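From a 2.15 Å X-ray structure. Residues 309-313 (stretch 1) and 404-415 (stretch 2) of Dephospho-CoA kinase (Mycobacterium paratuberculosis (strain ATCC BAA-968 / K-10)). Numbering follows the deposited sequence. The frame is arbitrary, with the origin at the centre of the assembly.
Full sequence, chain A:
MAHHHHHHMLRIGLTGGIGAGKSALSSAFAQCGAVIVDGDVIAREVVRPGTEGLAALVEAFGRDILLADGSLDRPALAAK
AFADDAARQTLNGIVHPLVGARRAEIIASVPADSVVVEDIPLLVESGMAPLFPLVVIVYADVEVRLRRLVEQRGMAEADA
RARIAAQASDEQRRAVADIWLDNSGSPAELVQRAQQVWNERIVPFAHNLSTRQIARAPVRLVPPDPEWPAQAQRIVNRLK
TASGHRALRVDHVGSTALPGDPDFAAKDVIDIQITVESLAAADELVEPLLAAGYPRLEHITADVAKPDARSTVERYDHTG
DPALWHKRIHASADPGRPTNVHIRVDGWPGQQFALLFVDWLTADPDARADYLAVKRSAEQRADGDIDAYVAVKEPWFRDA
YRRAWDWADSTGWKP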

# COMPACT_ATOMS: atom_id res chain seq x y z
N ALA A 309 -29.42 9.57 16.11
CA ALA A 309 -28.50 9.04 15.11
C ALA A 309 -29.22 8.79 13.79
O ALA A 309 -30.37 8.33 13.77
CB ALA A 309 -27.87 7.74 15.62
N ARG A 310 -28.53 9.06 12.69
CA ARG A 310 -29.16 9.03 11.38
C ARG A 310 -28.50 8.00 10.47
O ARG A 310 -27.30 7.74 10.57
CB ARG A 310 -29.11 10.40 10.70
CG ARG A 310 -29.73 11.52 11.51
CD ARG A 310 -31.24 11.37 11.59
NE ARG A 310 -31.82 11.01 10.30
CZ ARG A 310 -32.15 11.89 9.36
NH1 ARG A 310 -31.96 13.19 9.55
NH2 ARG A 310 -32.67 11.46 8.22
N SER A 311 -29.29 7.43 9.57
CA SER A 311 -28.79 6.53 8.53
C SER A 311 -29.73 6.60 7.34
O SER A 311 -30.93 6.87 7.50
CB SER A 311 -28.72 5.09 9.02
OG SER A 311 -28.18 4.24 8.01
N THR A 312 -29.19 6.32 6.14
CA THR A 312 -30.09 6.10 5.00
C THR A 312 -30.61 4.67 4.96
O THR A 312 -31.42 4.35 4.08
CB THR A 312 -29.40 6.43 3.66
OG1 THR A 312 -28.29 5.56 3.41
CG2 THR A 312 -28.92 7.89 3.63
N VAL A 313 -30.17 3.81 5.87
CA VAL A 313 -30.71 2.47 6.01
C VAL A 313 -31.76 2.51 7.12
O VAL A 313 -31.45 2.88 8.26
CB VAL A 313 -29.60 1.45 6.31
CG1 VAL A 313 -30.21 0.06 6.57
CG2 VAL A 313 -28.63 1.39 5.15
N ALA A 404 -25.04 18.40 8.28
CA ALA A 404 -24.80 17.43 7.22
C ALA A 404 -26.04 16.60 6.96
O ALA A 404 -26.41 16.38 5.80
CB ALA A 404 -23.62 16.53 7.59
N TRP A 405 -26.71 16.14 8.02
CA TRP A 405 -27.89 15.32 7.78
C TRP A 405 -29.07 16.15 7.27
O TRP A 405 -29.90 15.64 6.51
CB TRP A 405 -28.24 14.52 9.03
CG TRP A 405 -27.40 13.26 9.07
CD1 TRP A 405 -26.33 13.00 9.89
CD2 TRP A 405 -27.53 12.12 8.20
NE1 TRP A 405 -25.80 11.76 9.59
CE2 TRP A 405 -26.52 11.20 8.56
CE3 TRP A 405 -28.41 11.78 7.17
CZ2 TRP A 405 -26.37 9.97 7.93
CZ3 TRP A 405 -28.26 10.56 6.54
CH2 TRP A 405 -27.25 9.67 6.92
N ASP A 406 -29.14 17.43 7.64
CA ASP A 406 -30.15 18.30 7.04
C ASP A 406 -29.93 18.41 5.53
O ASP A 406 -30.87 18.32 4.74
CB ASP A 406 -30.10 19.69 7.68
CG ASP A 406 -31.02 19.82 8.86
OD1 ASP A 406 -32.00 19.05 8.93
OD2 ASP A 406 -30.78 20.70 9.72
N TRP A 407 -28.67 18.62 5.14
CA TRP A 407 -28.33 18.67 3.72
C TRP A 407 -28.64 17.35 3.03
O TRP A 407 -29.13 17.33 1.89
CB TRP A 407 -26.85 19.03 3.57
CG TRP A 407 -26.35 19.02 2.16
CD1 TRP A 407 -26.43 20.04 1.25
CD2 TRP A 407 -25.71 17.93 1.49
NE1 TRP A 407 -25.86 19.65 0.06
CE2 TRP A 407 -25.41 18.36 0.18
CE3 TRP A 407 -25.35 16.64 1.87
CZ2 TRP A 407 -24.78 17.54 -0.75
CZ3 TRP A 407 -24.71 15.82 0.94
CH2 TRP A 407 -24.44 16.28 -0.35
N ALA A 408 -28.35 16.23 3.70
CA ALA A 408 -28.63 14.92 3.11
C ALA A 408 -30.12 14.72 2.89
O ALA A 408 -30.54 14.21 1.85
CB ALA A 408 -28.08 13.80 4.00
N ASP A 409 -30.94 15.11 3.88
CA ASP A 409 -32.38 15.02 3.72
C ASP A 409 -32.86 15.90 2.57
O ASP A 409 -33.70 15.48 1.77
CB ASP A 409 -33.10 15.40 5.02
CG ASP A 409 -32.88 14.39 6.14
OD1 ASP A 409 -32.63 13.21 5.86
OD2 ASP A 409 -32.96 14.80 7.32
N SER A 410 -32.32 17.12 2.47
CA SER A 410 -32.78 18.05 1.44
C SER A 410 -32.44 17.55 0.04
O SER A 410 -33.26 17.63 -0.88
CB SER A 410 -32.16 19.43 1.65
OG SER A 410 -32.51 19.96 2.91
N THR A 411 -31.22 17.05 -0.16
CA THR A 411 -30.76 16.68 -1.49
C THR A 411 -31.03 15.23 -1.85
O THR A 411 -30.68 14.80 -2.95
CB THR A 411 -29.25 16.95 -1.62
OG1 THR A 411 -28.55 16.18 -0.64
CG2 THR A 411 -28.95 18.43 -1.41
N GLY A 412 -31.63 14.44 -0.95
CA GLY A 412 -31.79 13.02 -1.22
C GLY A 412 -30.47 12.28 -1.33
O GLY A 412 -30.34 11.36 -2.15
N TRP A 413 -29.48 12.67 -0.54
CA TRP A 413 -28.17 12.04 -0.59
C TRP A 413 -28.26 10.54 -0.30
O TRP A 413 -28.91 10.11 0.65
CB TRP A 413 -27.24 12.70 0.44
CG TRP A 413 -25.89 12.06 0.52
CD1 TRP A 413 -24.81 12.32 -0.28
CD2 TRP A 413 -25.47 11.06 1.46
NE1 TRP A 413 -23.74 11.57 0.12
CE2 TRP A 413 -24.11 10.77 1.18
CE3 TRP A 413 -26.09 10.38 2.51
CZ2 TRP A 413 -23.38 9.83 1.90
CZ3 TRP A 413 -25.36 9.45 3.24
CH2 TRP A 413 -24.01 9.19 2.93
N LYS A 414 -27.56 9.75 -1.11
CA LYS A 414 -27.41 8.32 -0.90
C LYS A 414 -25.94 7.96 -1.03
O LYS A 414 -25.25 8.48 -1.91
CB LYS A 414 -28.22 7.51 -1.92
CG LYS A 414 -29.71 7.77 -1.88
CD LYS A 414 -30.29 7.45 -0.51
CE LYS A 414 -31.79 7.74 -0.44
NZ LYS A 414 -32.27 7.83 0.97
N PRO A 415 -25.43 7.06 -0.17
CA PRO A 415 -24.01 6.70 -0.28
C PRO A 415 -23.76 5.76 -1.45
O PRO A 415 -24.66 5.09 -1.98
CB PRO A 415 -23.71 6.02 1.06
CG PRO A 415 -25.04 5.48 1.51
CD PRO A 415 -26.10 6.41 0.97
OXT PRO A 415 -22.61 5.68 -1.91
O HOH W 1 -25.01 9.13 10.89

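Three residues carry most of this contact: Arg 310 and Thr 312 on the loop segment, and Trp 405 on the helix that precedes the C-terminal tail. Together the two stretches bury 382 Å², a modest area, and they do it by laying an irregular segment of chain over one large aromatic ring and pinning it at one end with charge.

Arg 310 is the most heavily covered residue, and it works in two ways. Its CA-to-CB bond points toward the helix, which sets the aliphatic base of the side chain on the indole of Trp 405: CB lies 3.5 Å from the centroid of the five-membered ring, 13° off its normal, a CH-pi contact whose closest atom pair is CB of Arg 310 to CD2 of Trp 405 at 3.4 Å. From there the side chain takes an m, m, m course that brings the guanidinium across to Asp 409, with Trp 405 CE3 over one of its faces. The carboxylate meets it at the edge, near its plane, and the bridge is two-pronged: NH1 of Arg 310 donates to OD2 of Asp 409 at 2.9 Å, and NH2 of Arg 310 donates to OD1 of Asp 409, also at 2.9 Å. Such pairing uses the planar geometry of both groups. NE is satisfied elsewhere in the structure.

Asp 409 suits this role because it stands one helical turn after Trp 405, as the backbone bond from Asp 409 N to Trp 405 O (2.9 Å) attests. Its CA-to-CB bond points sideways, yet chi1 in the m well brings its end nearer to the arginine. The helix thus offers an aromatic face and an acid one turn apart, and a single long arginine reads both.

Trp 405 itself is buried, a broad, flat platform for the passing backbone. Ser 311 N lies over the same face as Arg 310 CB, while CA of Ser 311 comes within 3.9 Å of CH2 of Trp 405. Ser 311 points its CB away, and its OG accepts a hydrogen bond from Val 313 N, with 3.0 Å between Val 313 N and Ser 311 OG, and is bonded elsewhere in the structure as well. The polar end of the indole is tied in by water 1, which donates to Arg 310 O (2.7 Å) and accepts a weak bond from Trp 405 NE1 (3.0 Å).

Thr 312 turns back toward the other stretch and meets the residues beyond the helix. Its CG2 packs 4.0 Å from CZ3 of Trp 405 and 3.9 Å from CZ3 of Trp 413, so one methyl touches two indoles. OG1 of Thr 312 sits 3.4 Å from CD of Pro 415, a van der Waals contact, and finds its hydrogen bond elsewhere. The small, branched side chain fits between rings and tail. Gly 412, with positive phi, takes the chain out of the helix before this tail begins.

The rule is economical: alternating side chains, Arg 310 and Thr 312, face the partner.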